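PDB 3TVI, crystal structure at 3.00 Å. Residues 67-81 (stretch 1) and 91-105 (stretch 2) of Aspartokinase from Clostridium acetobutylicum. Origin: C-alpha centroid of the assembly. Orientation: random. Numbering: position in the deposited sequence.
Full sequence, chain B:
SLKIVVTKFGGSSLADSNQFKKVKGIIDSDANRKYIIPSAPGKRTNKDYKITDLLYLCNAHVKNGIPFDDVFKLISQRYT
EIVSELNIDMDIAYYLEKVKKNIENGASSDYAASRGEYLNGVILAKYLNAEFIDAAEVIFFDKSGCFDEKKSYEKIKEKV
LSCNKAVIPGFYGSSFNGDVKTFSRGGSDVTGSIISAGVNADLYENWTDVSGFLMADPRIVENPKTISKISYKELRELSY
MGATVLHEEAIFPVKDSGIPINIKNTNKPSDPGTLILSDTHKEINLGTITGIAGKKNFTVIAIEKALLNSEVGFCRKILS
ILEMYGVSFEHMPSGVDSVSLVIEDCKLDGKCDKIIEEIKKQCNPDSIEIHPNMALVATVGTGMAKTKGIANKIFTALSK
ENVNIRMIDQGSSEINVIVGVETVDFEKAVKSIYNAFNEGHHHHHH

Stretch 1 (67-81) PFDDVFKLISQRYTE
Stretch 2, residues 91-105: DIAYYLEKVKKNIEN

Most of each stretch is helical, and the two helices run nearly antiparallel, at 160° between their N-to-C directions. Their axes approach to 10.4 Å. The register pairs Phe-72 with Lys-100, Ser-76 with Leu-96 and Thr-80 with Ile-92, with CA-CA distances of 7.3, 6.4 and 6.8 Å. Together the stretches bury 590 Å², and no hydrogen bond crosses between them.

Leu-96 (chi1 m, chi2 t) covers the most surface. It points toward the first helix and sits as a knob among Phe-72, Ser-76, Tyr-79 and Thr-80. Leu-96 CD2 lies 3.8 Å from Ser-76 CA. The small Ser-76 side chain (p) turns back on its own helix, where OG donates to Lys-73 O at 2.9 Å.

Phe-72 (chi1 t, chi2 77°) also points across. Lys-100 CB lies over one face of its ring, 3.7 Å from the centroid, a CH-pi contact. Val-99 CG1 meets the ring edge, 3.9 Å from Phe-72 CE1.

Lys-100 is extended, all four chi angles t. Its aliphatic part packs against aromatic rings, with CG 3.8 Å from Phe-68 CE1. Its NZ reaches Asp-69 OD2 (chi1 m) at 3.1 Å, a salt bridge. Phe-68 (chi1 p), at the N-cap position, places CZ 3.7 Å from Ile-103 CG2, extending the apolar contact.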

ATOM      1  N   PRO B  67       7.466  29.217  46.404  1.00 72.48           N
ATOM      2  CA  PRO B  67       6.062  28.977  46.715  1.00 71.98           C
ATOM      3  C   PRO B  67       5.211  29.081  45.462  1.00 71.51           C
ATOM      4  O   PRO B  67       5.674  29.596  44.447  1.00 72.60           O
ATOM      5  CB  PRO B  67       5.721  30.120  47.677  1.00 72.48           C
ATOM      6  CG  PRO B  67       6.682  31.199  47.308  1.00 74.05           C
ATOM      7  CD  PRO B  67       7.950  30.453  47.039  1.00 73.90           C
ATOM      8  N   PHE B  68       3.976  28.604  45.537  1.00 70.95           N
ATOM      9  CA  PHE B  68       3.050  28.705  44.408  1.00 71.64           C
ATOM     10  C   PHE B  68       1.713  29.244  44.898  1.00 72.97           C
ATOM     11  O   PHE B  68       0.654  28.856  44.413  1.00 73.37           O
ATOM     12  CB  PHE B  68       2.881  27.347  43.723  1.00 69.66           C
ATOM     13  CG  PHE B  68       2.679  26.215  44.678  1.00 68.56           C
ATOM     14  CD1 PHE B  68       1.412  25.835  45.072  1.00 67.90           C
ATOM     15  CD2 PHE B  68       3.766  25.544  45.203  1.00 69.22           C
ATOM     16  CE1 PHE B  68       1.231  24.792  45.966  1.00 67.42           C
ATOM     17  CE2 PHE B  68       3.597  24.503  46.094  1.00 68.50           C
ATOM     18  CZ  PHE B  68       2.328  24.124  46.480  1.00 67.51           C
ATOM     19  N   ASP B  69       1.771  30.169  45.850  1.00 75.49           N
ATOM     20  CA  ASP B  69       0.567  30.630  46.534  1.00 75.59           C
ATOM     21  C   ASP B  69      -0.384  31.340  45.579  1.00 75.34           C
ATOM     22  O   ASP B  69      -1.588  31.098  45.620  1.00 75.24           O
ATOM     23  CB  ASP B  69       0.938  31.511  47.730  1.00 77.37           C
ATOM     24  CG  ASP B  69       1.744  30.752  48.772  1.00 78.31           C
ATOM     25  OD1 ASP B  69       1.860  31.222  49.922  1.00 80.34           O
ATOM     26  OD2 ASP B  69       2.261  29.665  48.434  1.00 80.10           O
ATOM     27  N   ASP B  70       0.160  32.183  44.703  1.00 76.64           N
ATOM     28  CA  ASP B  70      -0.638  32.860  43.677  1.00 76.38           C
ATOM     29  C   ASP B  70      -1.395  31.865  42.790  1.00 72.21           C
ATOM     30  O   ASP B  70      -2.547  32.106  42.444  1.00 70.53           O
ATOM     31  CB  ASP B  70       0.241  33.779  42.811  1.00 80.91           C
ATOM     32  CG  ASP B  70       1.154  33.004  41.855  1.00 83.87           C
ATOM     33  OD1 ASP B  70       2.029  32.249  42.339  1.00 87.11           O
ATOM     34  OD2 ASP B  70       0.997  33.149  40.618  1.00 85.33           O
ATOM     35  N   VAL B  71      -0.746  30.749  42.442  1.00 69.09           N
ATOM     36  CA  VAL B  71      -1.341  29.722  41.577  1.00 66.60           C
ATOM     37  C   VAL B  71      -2.435  28.956  42.310  1.00 65.38           C
ATOM     38  O   VAL B  71      -3.554  28.828  41.826  1.00 64.89           O
ATOM     39  CB  VAL B  71      -0.285  28.703  41.088  1.00 65.57           C
ATOM     40  CG1 VAL B  71      -0.937  27.572  40.312  1.00 63.51           C
ATOM     41  CG2 VAL B  71       0.769  29.383  40.231  1.00 66.86           C
ATOM     42  N   PHE B  72      -2.105  28.458  43.492  1.00 65.12           N
ATOM     43  CA  PHE B  72      -3.040  27.651  44.259  1.00 64.34           C
ATOM     44  C   PHE B  72      -4.285  28.423  44.702  1.00 64.94           C
ATOM     45  O   PHE B  72      -5.302  27.802  45.032  1.00 64.90           O
ATOM     46  CB  PHE B  72      -2.346  27.045  45.477  1.00 64.67           C
ATOM     47  CG  PHE B  72      -2.978  25.774  45.955  1.00 64.10           C
ATOM     48  CD1 PHE B  72      -2.758  24.581  45.276  1.00 63.92           C
ATOM     49  CD2 PHE B  72      -3.791  25.764  47.071  1.00 64.38           C
ATOM     50  CE1 PHE B  72      -3.335  23.402  45.705  1.00 63.06           C
ATOM     51  CE2 PHE B  72      -4.373  24.589  47.507  1.00 64.07           C
ATOM     52  CZ  PHE B  72      -4.144  23.406  46.824  1.00 63.23           C
ATOM     53  N   LYS B  73      -4.210  29.758  44.729  1.00 65.21           N
ATOM     54  CA  LYS B  73      -5.404  30.577  44.951  1.00 65.13           C
ATOM     55  C   LYS B  73      -6.467  30.143  43.957  1.00 64.41           C
ATOM     56  O   LYS B  73      -7.560  29.724  44.333  1.00 63.70           O
ATOM     57  CB  LYS B  73      -5.107  32.062  44.753  1.00 66.70           C
ATOM     58  CG  LYS B  73      -4.373  32.709  45.911  1.00 69.12           C
ATOM     59  CD  LYS B  73      -5.287  33.545  46.800  1.00 70.50           C
ATOM     60  CE  LYS B  73      -5.579  34.916  46.199  1.00 72.44           C
ATOM     61  NZ  LYS B  73      -6.097  35.885  47.208  1.00 72.91           N
ATOM     62  N   LEU B  74      -6.105  30.207  42.680  1.00 64.14           N
ATOM     63  CA  LEU B  74      -7.041  29.957  41.601  1.00 63.05           C
ATOM     64  C   LEU B  74      -7.637  28.562  41.691  1.00 61.61           C
ATOM     65  O   LEU B  74      -8.815  28.369  41.381  1.00 61.60           O
ATOM     66  CB  LEU B  74      -6.361  30.156  40.250  1.00 63.17           C
ATOM     67  CG  LEU B  74      -5.908  31.588  39.972  1.00 64.64           C
ATOM     68  CD1 LEU B  74      -5.125  31.675  38.669  1.00 65.06           C
ATOM     69  CD2 LEU B  74      -7.115  32.509  39.946  1.00 65.70           C
ATOM     70  N   ILE B  75      -6.840  27.592  42.129  1.00 60.06           N
ATOM     71  CA  ILE B  75      -7.344  26.236  42.260  1.00 58.87           C
ATOM     72  C   ILE B  75      -8.392  26.200  43.357  1.00 59.77           C
ATOM     73  O   ILE B  75      -9.527  25.789  43.131  1.00 59.45           O
ATOM     74  CB  ILE B  75      -6.235  25.225  42.570  1.00 57.53           C
ATOM     75  CG1 ILE B  75      -5.324  25.069  41.353  1.00 57.61           C
ATOM     76  CG2 ILE B  75      -6.850  23.888  42.930  1.00 56.27           C
ATOM     77  CD1 ILE B  75      -4.092  24.225  41.598  1.00 57.51           C
ATOM     78  N   SER B  76      -8.018  26.654  44.543  1.00 61.53           N
ATOM     79  CA  SER B  76      -8.950  26.630  45.661  1.00 62.39           C
ATOM     80  C   SER B  76     -10.132  27.517  45.307  1.00 62.58           C
ATOM     81  O   SER B  76     -11.279  27.167  45.571  1.00 63.83           O
ATOM     82  CB  SER B  76      -8.286  27.100  46.950  1.00 63.30           C
ATOM     83  OG  SER B  76      -8.129  28.506  46.931  1.00 66.72           O
ATOM     84  N   GLN B  77      -9.844  28.652  44.681  1.00 62.43           N
ATOM     85  CA  GLN B  77     -10.889  29.543  44.213  1.00 63.46           C
ATOM     86  C   GLN B  77     -11.865  28.795  43.316  1.00 63.06           C
ATOM     87  O   GLN B  77     -13.078  28.909  43.485  1.00 63.91           O
ATOM     88  CB  GLN B  77     -10.278  30.714  43.462  1.00 65.20           C
ATOM     89  CG  GLN B  77     -11.289  31.690  42.898  1.00 66.86           C
ATOM     90  CD  GLN B  77     -10.654  33.017  42.529  1.00 69.82           C
ATOM     91  OE1 GLN B  77      -9.641  33.428  43.117  1.00 69.08           O
ATOM     92  NE2 GLN B  77     -11.250  33.701  41.551  1.00 71.34           N
ATOM     93  N   ARG B  78     -11.326  28.021  42.377  1.00 61.50           N
ATOM     94  CA  ARG B  78     -12.146  27.227  41.468  1.00 60.21           C
ATOM     95  C   ARG B  78     -13.018  26.246  42.225  1.00 59.63           C
ATOM     96  O   ARG B  78     -14.218  26.139  41.963  1.00 60.13           O
ATOM     97  CB  ARG B  78     -11.261  26.446  40.500  1.00 59.56           C
ATOM     98  CG  ARG B  78     -11.999  25.800  39.339  1.00 58.31           C
ATOM     99  CD  ARG B  78     -12.257  26.803  38.235  1.00 59.27           C
ATOM    100  NE  ARG B  78     -12.449  26.120  36.968  1.00 58.96           N
ATOM    101  CZ  ARG B  78     -13.583  25.562  36.572  1.00 58.71           C
ATOM    102  NH1 ARG B  78     -14.670  25.603  37.332  1.00 59.13           N
ATOM    103  NH2 ARG B  78     -13.631  24.965  35.395  1.00 59.13           N
ATOM    104  N   TYR B  79     -12.405  25.525  43.156  1.00 59.25           N
ATOM    105  CA  TYR B  79     -13.100  24.476  43.886  1.00 60.15           C
ATOM    106  C   TYR B  79     -13.997  24.991  45.020  1.00 61.99           C
ATOM    107  O   TYR B  79     -14.975  24.331  45.369  1.00 62.88           O
ATOM    108  CB  TYR B  79     -12.108  23.452  44.436  1.00 59.56           C
ATOM    109  CG  TYR B  79     -11.695  22.396  43.439  1.00 59.14           C
ATOM    110  CD1 TYR B  79     -10.525  22.524  42.694  1.00 59.53           C
ATOM    111  CD2 TYR B  79     -12.466  21.258  43.244  1.00 58.96           C
ATOM    112  CE1 TYR B  79     -10.144  21.552  41.781  1.00 58.52           C
ATOM    113  CE2 TYR B  79     -12.088  20.280  42.332  1.00 57.92           C
ATOM    114  CZ  TYR B  79     -10.928  20.434  41.606  1.00 57.38           C
ATOM    115  OH  TYR B  79     -10.551  19.473  40.706  1.00 57.15           O
ATOM    116  N   THR B  80     -13.693  26.143  45.608  1.00 62.86           N
ATOM    117  CA  THR B  80     -14.556  26.622  46.680  1.00 66.09           C
ATOM    118  C   THR B  80     -15.827  27.224  46.090  1.00 66.39           C
ATOM    119  O   THR B  80     -16.899  27.061  46.656  1.00 68.80           O
ATOM    120  CB  THR B  80     -13.885  27.633  47.638  1.00 68.92           C
ATOM    121  OG1 THR B  80     -13.765  28.909  46.997  1.00 74.36           O
ATOM    122  CG2 THR B  80     -12.511  27.130  48.113  1.00 67.06           C
ATOM    123  N   GLU B  81     -15.720  27.909  44.957  1.00 66.24           N
ATOM    124  CA  GLU B  81     -16.922  28.427  44.281  1.00 66.55           C
ATOM    125  C   GLU B  81     -17.897  27.307  43.957  1.00 63.35           C
ATOM    126  O   GLU B  81     -19.100  27.488  44.070  1.00 62.62           O
ATOM    127  CB  GLU B  81     -16.561  29.184  43.002  1.00 67.91           C
ATOM    128  CG  GLU B  81     -15.914  30.533  43.273  1.00 70.48           C
ATOM    129  CD  GLU B  81     -15.291  31.161  42.038  1.00 73.07           C
ATOM    130  OE1 GLU B  81     -15.371  30.565  40.935  1.00 72.16           O
ATOM    131  OE2 GLU B  81     -14.716  32.265  42.178  1.00 76.31           O
ATOM    132  N   ASP B  91     -16.139  20.740  54.135  1.00 64.94           N
ATOM    133  CA  ASP B  91     -15.073  21.728  54.210  1.00 63.18           C
ATOM    134  C   ASP B  91     -13.970  21.364  53.222  1.00 60.66           C
ATOM    135  O   ASP B  91     -13.024  20.646  53.558  1.00 59.40           O
ATOM    136  CB  ASP B  91     -14.519  21.782  55.633  1.00 64.17           C
ATOM    137  CG  ASP B  91     -13.235  22.574  55.729  1.00 64.92           C
ATOM    138  OD1 ASP B  91     -13.110  23.575  54.982  1.00 65.57           O
ATOM    139  OD2 ASP B  91     -12.363  22.199  56.554  1.00 64.34           O
ATOM    140  N   ILE B  92     -14.093  21.876  52.005  1.00 59.43           N
ATOM    141  CA  ILE B  92     -13.169  21.534  50.926  1.00 58.04           C
ATOM    142  C   ILE B  92     -11.737  22.005  51.209  1.00 58.50           C
ATOM    143  O   ILE B  92     -10.772  21.408  50.717  1.00 58.26           O
ATOM    144  CB  ILE B  92     -13.663  22.089  49.567  1.00 56.77           C
ATOM    145  CG1 ILE B  92     -12.868  21.491  48.401  1.00 55.99           C
ATOM    146  CG2 ILE B  92     -13.581  23.606  49.541  1.00 56.67           C
ATOM    147  CD1 ILE B  92     -12.857  19.978  48.379  1.00 55.54           C
ATOM    148  N   ALA B  93     -11.598  23.067  51.999  1.00 59.10           N
ATOM    149  CA  ALA B  93     -10.282  23.583  52.351  1.00 59.07           C
ATOM    150  C   ALA B  93      -9.437  22.513  53.037  1.00 59.04           C
ATOM    151  O   ALA B  93      -8.251  22.402  52.773  1.00 58.44           O
ATOM    152  CB  ALA B  93     -10.414  24.807  53.231  1.00 60.08           C
ATOM    153  N   TYR B  94     -10.051  21.718  53.907  1.00 60.44           N
ATOM    154  CA  TYR B  94      -9.357  20.598  54.545  1.00 61.86           C
ATOM    155  C   TYR B  94      -8.629  19.760  53.493  1.00 61.25           C
ATOM    156  O   TYR B  94      -7.519  19.288  53.723  1.00 62.07           O
ATOM    157  CB  TYR B  94     -10.355  19.737  55.342  1.00 63.83           C
ATOM    158  CG  TYR B  94      -9.811  18.412  55.859  1.00 66.48           C
ATOM    159  CD1 TYR B  94      -8.609  18.348  56.557  1.00 68.57           C
ATOM    160  CD2 TYR B  94     -10.520  17.223  55.669  1.00 68.47           C
ATOM    161  CE1 TYR B  94      -8.119  17.135  57.029  1.00 70.64           C
ATOM    162  CE2 TYR B  94     -10.039  16.008  56.141  1.00 68.82           C
ATOM    163  CZ  TYR B  94      -8.839  15.966  56.818  1.00 69.87           C
ATOM    164  OH  TYR B  94      -8.362  14.765  57.294  1.00 70.77           O
ATOM    165  N   TYR B  95      -9.262  19.592  52.336  1.00 59.77           N
ATOM    166  CA  TYR B  95      -8.699  18.807  51.250  1.00 58.41           C
ATOM    167  C   TYR B  95      -7.695  19.614  50.457  1.00 58.73           C
ATOM    168  O   TYR B  95      -6.553  19.190  50.298  1.00 60.07           O
ATOM    169  CB  TYR B  95      -9.811  18.285  50.352  1.00 57.19           C
ATOM    170  CG  TYR B  95     -10.707  17.344  51.101  1.00 57.01           C
ATOM    171  CD1 TYR B  95     -10.311  16.038  51.339  1.00 56.98           C
ATOM    172  CD2 TYR B  95     -11.932  17.763  51.611  1.00 56.65           C
ATOM    173  CE1 TYR B  95     -11.117  15.165  52.043  1.00 56.52           C
ATOM    174  CE2 TYR B  95     -12.742  16.893  52.318  1.00 56.05           C
ATOM    175  CZ  TYR B  95     -12.321  15.598  52.529  1.00 55.53           C
ATOM    176  OH  TYR B  95     -13.093  14.715  53.219  1.00 55.48           O
ATOM    177  N   LEU B  96      -8.112  20.778  49.970  1.00 58.12           N
ATOM    178  CA  LEU B  96      -7.198  21.686  49.280  1.00 57.95           C
ATOM    179  C   LEU B  96      -5.936  21.940  50.111  1.00 59.53           C
ATOM    180  O   LEU B  96      -4.823  21.637  49.675  1.00 60.65           O
ATOM    181  CB  LEU B  96      -7.895  23.005  48.976  1.00 57.36           C
ATOM    182  CG  LEU B  96      -8.999  22.894  47.926  1.00 56.80           C
ATOM    183  CD1 LEU B  96     -10.068  23.947  48.163  1.00 56.78           C
ATOM    184  CD2 LEU B  96      -8.422  23.001  46.518  1.00 56.65           C
ATOM    185  N   GLU B  97      -6.117  22.465  51.319  1.00 61.28           N
ATOM    186  CA  GLU B  97      -4.999  22.797  52.212  1.00 62.29           C
ATOM    187  C   GLU B  97      -4.004  21.643  52.355  1.00 62.85           C
ATOM    188  O   GLU B  97      -2.799  21.868  52.381  1.00 64.84           O
ATOM    189  CB  GLU B  97      -5.514  23.226  53.594  1.00 61.85           C
ATOM    190  N   LYS B  98      -4.511  20.415  52.430  1.00 63.44           N
ATOM    191  CA  LYS B  98      -3.657  19.224  52.553  1.00 64.52           C
ATOM    192  C   LYS B  98      -2.895  18.942  51.259  1.00 63.54           C
ATOM    193  O   LYS B  98      -1.710  18.599  51.283  1.00 63.24           O
ATOM    194  CB  LYS B  98      -4.502  18.010  52.954  1.00 65.33           C
ATOM    195  CG  LYS B  98      -3.736  16.700  53.047  1.00 66.92           C
ATOM    196  CD  LYS B  98      -4.181  15.862  54.239  1.00 68.47           C
ATOM    197  CE  LYS B  98      -5.651  15.488  54.183  1.00 68.71           C
ATOM    198  NZ  LYS B  98      -6.026  14.620  55.331  1.00 69.73           N
ATOM    199  N   VAL B  99      -3.584  19.095  50.135  1.00 62.33           N
ATOM    200  CA  VAL B  99      -2.954  18.951  48.834  1.00 62.38           C
ATOM    201  C   VAL B  99      -1.838  19.972  48.667  1.00 64.78           C
ATOM    202  O   VAL B  99      -0.725  19.612  48.265  1.00 67.00           O
ATOM    203  CB  VAL B  99      -3.965  19.096  47.681  1.00 60.26           C
ATOM    204  CG1 VAL B  99      -3.266  19.558  46.410  1.00 59.87           C
ATOM    205  CG2 VAL B  99      -4.690  17.777  47.465  1.00 58.91           C
ATOM    206  N   LYS B 100      -2.118  21.237  48.978  1.00 64.41           N
ATOM    207  CA  LYS B 100      -1.099  22.260  48.812  1.00 66.03           C
ATOM    208  C   LYS B 100       0.158  21.816  49.541  1.00 67.74           C
ATOM    209  O   LYS B 100       1.239  21.749  48.959  1.00 68.44           O
ATOM    210  CB  LYS B 100      -1.557  23.619  49.333  1.00 66.66           C
ATOM    211  CG  LYS B 100      -0.430  24.640  49.391  1.00 68.54           C
ATOM    212  CD  LYS B 100      -0.923  26.075  49.430  1.00 69.50           C
ATOM    213  CE  LYS B 100       0.245  27.031  49.630  1.00 71.34           C
ATOM    214  NZ  LYS B 100      -0.200  28.417  49.948  1.00 72.84           N
ATOM    215  N   LYS B 101      -0.004  21.472  50.810  1.00 70.17           N
ATOM    216  CA  LYS B 101       1.129  21.102  51.646  1.00 72.80           C
ATOM    217  C   LYS B 101       1.910  19.944  51.034  1.00 72.13           C
ATOM    218  O   LYS B 101       3.106  20.085  50.759  1.00 72.28           O
ATOM    219  CB  LYS B 101       0.668  20.783  53.071  1.00 75.11           C
ATOM    220  CG  LYS B 101       0.663  22.003  53.986  1.00 78.33           C
ATOM    221  CD  LYS B 101      -0.132  23.184  53.414  1.00 80.02           C
ATOM    222  CE  LYS B 101       0.426  24.540  53.834  1.00 81.71           C
ATOM    223  NZ  LYS B 101      -0.028  25.660  52.956  1.00 82.31           N
ATOM    224  N   ASN B 102       1.228  18.824  50.790  1.00 69.60           N
ATOM    225  CA  ASN B 102       1.853  17.662  50.152  1.00 69.80           C
ATOM    226  C   ASN B 102       2.758  18.039  48.984  1.00 70.39           C
ATOM    227  O   ASN B 102       3.874  17.525  48.861  1.00 70.22           O
ATOM    228  CB  ASN B 102       0.792  16.688  49.634  1.00 68.69           C
ATOM    229  CG  ASN B 102       0.083  15.945  50.742  1.00 68.04           C
ATOM    230  OD1 ASN B 102      -1.140  15.992  50.836  1.00 67.39           O
ATOM    231  ND2 ASN B 102       0.844  15.254  51.584  1.00 68.48           N
ATOM    232  N   ILE B 103       2.264  18.930  48.127  1.00 70.74           N
ATOM    233  CA  ILE B 103       3.001  19.357  46.938  1.00 71.73           C
ATOM    234  C   ILE B 103       4.267  20.114  47.328  1.00 73.26           C
ATOM    235  O   ILE B 103       5.360  19.769  46.875  1.00 73.87           O
ATOM    236  CB  ILE B 103       2.129  20.228  46.003  1.00 70.67           C
ATOM    237  CG1 ILE B 103       1.044  19.380  45.352  1.00 69.61           C
ATOM    238  CG2 ILE B 103       2.958  20.874  44.905  1.00 70.10           C
ATOM    239  CD1 ILE B 103       0.312  20.102  44.246  1.00 69.58           C
ATOM    240  N   GLU B 104       4.125  21.128  48.177  1.00 74.24           N
ATOM    241  CA  GLU B 104       5.288  21.909  48.603  1.00 77.60           C
ATOM    242  C   GLU B 104       6.204  21.167  49.595  1.00 78.12           C
ATOM    243  O   GLU B 104       7.278  21.671  49.939  1.00 78.61           O
ATOM    244  CB  GLU B 104       4.879  23.288  49.135  1.00 79.02           C
ATOM    245  CG  GLU B 104       4.051  23.299  50.403  1.00 80.85           C
ATOM    246  CD  GLU B 104       3.487  24.682  50.705  1.00 83.90           C
ATOM    247  OE1 GLU B 104       3.691  25.613  49.884  1.00 84.37           O
ATOM    248  OE2 GLU B 104       2.837  24.840  51.764  1.00 84.30           O
ATOM    249  N   ASN B 105       5.780  19.982  50.045  1.00 76.06           N
ATOM    250  CA  ASN B 105       6.666  19.057  50.748  1.00 74.94           C
ATOM    251  C   ASN B 105       7.123  17.934  49.823  1.00 74.36           C
ATOM    252  O   ASN B 105       7.362  16.810  50.256  1.00 76.80           O
ATOM    253  CB  ASN B 105       5.998  18.503  52.009  1.00 74.13           C
ATOM    254  CG  ASN B 105       5.843  19.558  53.091  1.00 75.57           C
ATOM    255  OD1 ASN B 105       6.619  19.600  54.047  1.00 75.58           O
ATOM    256  ND2 ASN B 105       4.848  20.429  52.938  1.00 75.37           N
TER